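Local coordinates for protein fluvirucin B1 DH domain from module 1 (Actinomadura vulgaris, PDB 6OBV) that probably catalyses the dehydration of a beta-hydroxyacyl intermediate, as the dehydratase domain of module 1 of the fluvirucin B1 polyketide synthase, at residues V173-H178 against K197-R202; E131-A136 against W143-A148. One frame throughout, in Å; residues are numbered along the deposited sequence.

Contact 1: residues V173-H178 against K197-R202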
loop_
_atom_site.group_PDB
_atom_site.type_symbol
_atom_site.label_atom_id
_atom_site.label_comp_id
_atom_site.label_asym_id
_atom_site.label_seq_id
_atom_site.Cartn_x
_atom_site.Cartn_y
_atom_site.Cartn_z
ATOM N N VAL A 173 15.514 30.883 -33.978
ATOM C CA VAL A 173 16.543 29.885 -34.238
ATOM C C VAL A 173 15.948 28.805 -35.131
ATOM O O VAL A 173 14.828 28.346 -34.886
ATOM C CB VAL A 173 17.065 29.275 -32.925
ATOM C CG1 VAL A 173 17.953 28.061 -33.205
ATOM C CG2 VAL A 173 17.805 30.339 -32.134
ATOM N N ASP A 174 16.689 28.406 -36.165
ATOM C CA ASP A 174 16.310 27.243 -36.965
ATOM C C ASP A 174 16.562 25.978 -36.154
ATOM O O ASP A 174 17.715 25.637 -35.874
ATOM C CB ASP A 174 17.101 27.211 -38.271
ATOM C CG ASP A 174 16.565 26.182 -39.260
ATOM O OD1 ASP A 174 15.728 25.350 -38.850
ATOM O OD2 ASP A 174 16.962 26.217 -40.451
ATOM N N VAL A 175 15.494 25.278 -35.771
ATOM C CA VAL A 175 15.625 24.012 -35.062
ATOM C C VAL A 175 15.238 22.829 -35.953
ATOM O O VAL A 175 14.928 21.765 -35.454
ATOM C CB VAL A 175 14.823 24.007 -33.742
ATOM C CG1 VAL A 175 15.301 25.107 -32.809
ATOM C CG2 VAL A 175 13.333 24.148 -33.996
ATOM N N SER A 176 15.278 22.983 -37.279
ATOM C CA SER A 176 14.807 21.894 -38.131
ATOM C C SER A 176 15.716 20.664 -38.048
ATOM O O SER A 176 15.217 19.535 -38.072
ATOM C CB SER A 176 14.651 22.378 -39.576
ATOM O OG SER A 176 15.865 22.846 -40.124
ATOM N N GLY A 177 17.029 20.850 -37.947
ATOM C CA GLY A 177 17.954 19.755 -37.718
ATOM C C GLY A 177 18.258 19.435 -36.262
ATOM O O GLY A 177 19.128 18.599 -35.993
ATOM N N HIS A 178 17.546 20.052 -35.313
ATOM C CA HIS A 178 17.919 19.953 -33.904
ATOM C C HIS A 178 17.875 18.513 -33.397
ATOM O O HIS A 178 18.832 18.029 -32.777
ATOM C CB HIS A 178 17.001 20.843 -33.067
ATOM C CG HIS A 178 17.432 20.970 -31.643
ATOM N ND1 HIS A 178 18.506 21.741 -31.261
ATOM C CD2 HIS A 178 16.953 20.400 -30.512
ATOM C CE1 HIS A 178 18.661 21.651 -29.950
ATOM N NE2 HIS A 178 17.738 20.838 -29.475
ATOM N N LYS A 197 9.289 22.722 -30.844
ATOM C CA LYS A 197 8.832 23.172 -32.154
ATOM C C LYS A 197 9.478 24.472 -32.608
ATOM O O LYS A 197 9.893 24.580 -33.771
ATOM C CB LYS A 197 7.302 23.334 -32.154
ATOM C CG LYS A 197 6.518 22.073 -31.771
ATOM C CD LYS A 197 6.832 20.899 -32.699
ATOM C CE LYS A 197 6.281 19.582 -32.160
ATOM N NZ LYS A 197 6.932 18.394 -32.786
ATOM N N ARG A 198 9.565 25.464 -31.720
ATOM C CA ARG A 198 10.119 26.773 -32.032
ATOM C C ARG A 198 10.956 27.243 -30.853
ATOM O O ARG A 198 10.661 26.919 -29.697
ATOM C CB ARG A 198 9.027 27.808 -32.334
ATOM C CG ARG A 198 8.427 27.696 -33.714
ATOM C CD ARG A 198 7.003 28.229 -33.723
ATOM N NE ARG A 198 6.237 27.633 -32.631
ATOM C CZ ARG A 198 5.414 26.591 -32.755
ATOM N NH1 ARG A 198 5.224 26.016 -33.949
ATOM N NH2 ARG A 198 4.781 26.125 -31.678
ATOM N N ALA A 199 11.992 28.031 -31.152
ATOM C CA ALA A 199 12.891 28.517 -30.119
ATOM C C ALA A 199 13.504 29.851 -30.528
ATOM O O ALA A 199 13.766 30.098 -31.707
ATOM C CB ALA A 199 13.999 27.507 -29.827
ATOM N N TRP A 200 13.734 30.706 -29.526
ATOM C CA TRP A 200 14.399 31.993 -29.685
ATOM C C TRP A 200 15.493 32.134 -28.628
ATOM O O TRP A 200 15.396 31.574 -27.531
ATOM C CB TRP A 200 13.424 33.173 -29.545
ATOM C CG TRP A 200 12.183 33.148 -30.416
ATOM C CD1 TRP A 200 11.940 33.917 -31.521
ATOM C CD2 TRP A 200 11.007 32.346 -30.225
ATOM N NE1 TRP A 200 10.692 33.634 -32.037
ATOM C CE2 TRP A 200 10.101 32.674 -31.261
ATOM C CE3 TRP A 200 10.635 31.379 -29.288
ATOM C CZ2 TRP A 200 8.844 32.068 -31.380
ATOM C CZ3 TRP A 200 9.387 30.780 -29.407
ATOM C CH2 TRP A 200 8.508 31.129 -30.443
ATOM N N ILE A 201 16.527 32.907 -28.947
ATOM C CA ILE A 201 17.648 33.120 -28.040
ATOM C C ILE A 201 17.814 34.609 -27.781
ATOM O O ILE A 201 17.736 35.421 -28.713
ATOM C CB ILE A 201 18.946 32.509 -28.592
ATOM C CG1 ILE A 201 18.862 30.981 -28.512
ATOM C CG2 ILE A 201 20.126 32.959 -27.782
ATOM C CD1 ILE A 201 20.003 30.294 -29.226
ATOM N N ARG A 202 18.021 34.964 -26.513
ATOM C CA ARG A 202 18.313 36.344 -26.126
ATOM C C ARG A 202 19.374 36.308 -25.035
ATOM O O ARG A 202 19.108 35.822 -23.930
ATOM C CB ARG A 202 17.062 37.074 -25.634
ATOM C CG ARG A 202 17.364 38.548 -25.226
ATOM C CD ARG A 202 16.153 39.259 -24.665
ATOM N NE ARG A 202 15.639 38.614 -23.457
ATOM C CZ ARG A 202 14.574 39.051 -22.796
ATOM N NH1 ARG A 202 13.930 40.129 -23.233
ATOM N NH2 ARG A 202 14.156 38.420 -21.705
HETATM O O HOH W 1 12.414 28.073 -34.213
#
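V173 meets strand 197-202 through one direct backbone hydrogen bond, from V173 N to A199 O at 3.0 Å. Its N-H...O angle of 139° marks it as bent, and it is the one direct hydrogen bond between the two segments. Water 1 adds to this polar seam: it accepts from A199 N at 3.1 Å, and it lies 2.5 Å from V173 O, too short a distance for that second bond to be taken without doubt.

The apolar part consists of small aliphatic groups. V173 CG2 comes within 3.6 Å of I201 CD1; the trans second torsion of I201 (chi2 171°) carries CD1 out toward the valine. Two residues on, V175 divides its branches: CG1 faces A199 CB at 4.0 Å, whereas CG2 settles against the backbone K197 O at 3.5 Å.

Polar bonds inside 173-178 shape the departing chain. D174 OD1 accepts from S176 N at 2.9 Å, the mark of an Asx turn, and from S176 OG at 2.8 Å, both donors approaching one face of the carboxylate. A type I turn from V175 to H178 follows, closed by H178 N bonding V175 O, and G177 is the N-cap residue of helix 178-185.

On its other edge strand 197-202 pairs with strand 205-211, where K197 and R198 together oppose E209 in a classic beta bulge and R198 makes salt bridges to E209 and E211. A199 and I201 rest on L239 of helix 238-241, which H178 also touches.

Contact 2: residues E131-A136 against W143-A148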
loop_
_atom_site.group_PDB
_atom_site.type_symbol
_atom_site.label_atom_id
_atom_site.label_comp_id
_atom_site.label_asym_id
_atom_site.label_seq_id
_atom_site.Cartn_x
_atom_site.Cartn_y
_atom_site.Cartn_z
ATOM N N GLU A 131 9.505 13.843 3.512
ATOM C CA GLU A 131 10.469 13.150 2.675
ATOM C C GLU A 131 9.709 12.276 1.687
ATOM O O GLU A 131 8.666 11.704 2.019
ATOM C CB GLU A 131 11.427 12.295 3.504
ATOM C CG GLU A 131 12.532 13.061 4.172
ATOM C CD GLU A 131 12.032 13.850 5.380
ATOM O OE1 GLU A 131 11.526 13.226 6.348
ATOM O OE2 GLU A 131 12.134 15.103 5.352
ATOM N N VAL A 132 10.218 12.208 0.462
ATOM C CA VAL A 132 9.596 11.432 -0.598
ATOM C C VAL A 132 10.689 10.601 -1.242
ATOM O O VAL A 132 11.860 10.993 -1.248
ATOM C CB VAL A 132 8.876 12.326 -1.633
ATOM C CG1 VAL A 132 9.865 13.219 -2.352
ATOM C CG2 VAL A 132 8.042 11.486 -2.630
ATOM N N ALA A 133 10.309 9.415 -1.715
ATOM C CA ALA A 133 11.214 8.484 -2.372
ATOM C C ALA A 133 10.413 7.734 -3.426
ATOM O O ALA A 133 9.225 7.486 -3.233
ATOM C CB ALA A 133 11.854 7.509 -1.363
ATOM N N VAL A 134 11.044 7.417 -4.562
ATOM C CA VAL A 134 10.417 6.598 -5.606
ATOM C C VAL A 134 11.234 5.318 -5.762
ATOM O O VAL A 134 12.445 5.376 -6.006
ATOM C CB VAL A 134 10.309 7.335 -6.955
ATOM C CG1 VAL A 134 9.538 6.478 -7.971
ATOM C CG2 VAL A 134 9.599 8.674 -6.810
ATOM N N HIS A 135 10.576 4.167 -5.607
ATOM C CA HIS A 135 11.140 2.841 -5.821
ATOM C C HIS A 135 10.471 2.166 -7.017
ATOM O O HIS A 135 9.330 2.466 -7.368
ATOM C CB HIS A 135 10.965 1.961 -4.574
ATOM C CG HIS A 135 11.768 2.420 -3.397
ATOM N ND1 HIS A 135 11.383 3.477 -2.597
ATOM C CD2 HIS A 135 12.945 1.977 -2.895
ATOM C CE1 HIS A 135 12.280 3.657 -1.649
ATOM N NE2 HIS A 135 13.239 2.760 -1.806
ATOM N N ALA A 136 11.184 1.229 -7.635
ATOM C CA ALA A 136 10.624 0.519 -8.773
ATOM C C ALA A 136 11.227 -0.867 -8.843
ATOM O O ALA A 136 12.325 -1.125 -8.334
ATOM C CB ALA A 136 10.866 1.274 -10.094
ATOM N N TRP A 143 13.349 -4.182 -5.149
ATOM C CA TRP A 143 13.113 -2.761 -5.340
ATOM C C TRP A 143 14.429 -1.997 -5.414
ATOM O O TRP A 143 15.389 -2.287 -4.688
ATOM C CB TRP A 143 12.273 -2.196 -4.197
ATOM C CG TRP A 143 10.879 -2.727 -4.089
ATOM C CD1 TRP A 143 10.453 -3.735 -3.287
ATOM C CD2 TRP A 143 9.722 -2.259 -4.795
ATOM N NE1 TRP A 143 9.105 -3.929 -3.448
ATOM C CE2 TRP A 143 8.632 -3.030 -4.365
ATOM C CE3 TRP A 143 9.507 -1.264 -5.745
ATOM C CZ2 TRP A 143 7.346 -2.847 -4.862
ATOM C CZ3 TRP A 143 8.222 -1.067 -6.233
ATOM C CH2 TRP A 143 7.158 -1.861 -5.791
ATOM N N THR A 144 14.459 -1.009 -6.299
ATOM C CA THR A 144 15.566 -0.072 -6.427
ATOM C C THR A 144 15.016 1.321 -6.191
ATOM O O THR A 144 13.972 1.679 -6.750
ATOM C CB THR A 144 16.207 -0.160 -7.811
ATOM O OG1 THR A 144 16.708 -1.482 -8.004
ATOM C CG2 THR A 144 17.362 0.856 -7.970
ATOM N N ARG A 145 15.703 2.098 -5.357
ATOM C CA ARG A 145 15.351 3.495 -5.181
ATOM C C ARG A 145 15.924 4.329 -6.324
ATOM O O ARG A 145 17.121 4.285 -6.596
ATOM C CB ARG A 145 15.856 4.013 -3.832
ATOM C CG ARG A 145 15.100 5.262 -3.385
ATOM C CD ARG A 145 15.521 5.739 -2.020
ATOM N NE ARG A 145 16.920 6.134 -1.973
ATOM C CZ ARG A 145 17.479 6.742 -0.932
ATOM N NH1 ARG A 145 16.754 7.024 0.146
ATOM N NH2 ARG A 145 18.761 7.069 -0.968
ATOM N N HIS A 146 15.057 5.079 -7.004
ATOM C CA HIS A 146 15.469 5.861 -8.162
ATOM C C HIS A 146 15.502 7.357 -7.906
ATOM O O HIS A 146 16.125 8.088 -8.680
ATOM C CB HIS A 146 14.531 5.574 -9.350
ATOM C CG HIS A 146 14.638 4.167 -9.868
ATOM N ND1 HIS A 146 15.725 3.725 -10.586
ATOM C CD2 HIS A 146 13.808 3.101 -9.747
ATOM C CE1 HIS A 146 15.558 2.452 -10.897
ATOM N NE2 HIS A 146 14.401 2.050 -10.396
ATOM N N ALA A 147 14.858 7.828 -6.847
ATOM C CA ALA A 147 14.672 9.256 -6.638
ATOM C C ALA A 147 14.358 9.459 -5.167
ATOM O O ALA A 147 13.633 8.659 -4.564
ATOM C CB ALA A 147 13.535 9.810 -7.509
ATOM N N ALA A 148 14.928 10.501 -4.586
ATOM C CA ALA A 148 14.661 10.819 -3.193
ATOM C C ALA A 148 14.707 12.323 -3.049
ATOM O O ALA A 148 15.550 12.982 -3.667
ATOM C CB ALA A 148 15.680 10.175 -2.249
HETATM O O HOH W 2 13.950 -0.671 -10.890
#
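The carbonyl oxygen of A136 takes a hydrogen bond from T144 N at 3.0 Å, nearly straight (165°) and in the carbonyl plane, and a weak one from water 2 at 3.1 Å. Water 2 also bonds H146 NE2, 2.8 Å away at the edge of that ring. H146 ND1 is held by A105 O, so the water links the imidazole to the opposite strand only loosely. A136 N returns a bond to T144 O.

Further along, H146 N donates to V134 O at 2.8 Å, while V134 N donates to A147 O at 2.9 Å. Since H146 and A147 both face V134, the register slips by one residue: a classic beta bulge.

Side chains pack on both faces. On one, R145 CG sits 3.8 Å from the centroid of the H135 ring, 24° off its normal, a CH-pi contact; the CG is placed there by running anti to the backbone N of R145 (chi1 -159°). The arginine then bends at its third torsion, which brings the guanidinium plane over A148 CB while NE reaches E104 in a salt bridge. On the other face A136 CB meets the H146 edge, 3.5 Å from CD2, and V134 packs on A147. Beyond the strand end, the W143 ring turns its edge to A136 N.

The two segments form a beta hairpin flanked by strands 115-121 and 97-103. V134 and A147 press on F82 of helix 79-92, whereas H135 and W143 meet P47 of the second subunit.

Contacts 1 and 2 lie on opposite sides of the chain's centre, their own centres 35 Å apart and their nearest atoms about 24 Å apart, a separation consistent with the family's double hotdog fold. Contact 2 is partly buried and joins consecutive strands inside the antiparallel array; four direct backbone bonds and side-chain packing on both faces of the hairpin reflect that place. Contact 1 lies at the surface, where short edge strand 171-173 gives way to a loop, and it has a single bent backbone bond and aliphatic tips. Each includes or adjoins a beta bulge. Contact 2 packs on long helix 79-92, as strands do on the wrapped helix of a hotdog, and alone meets the second subunit.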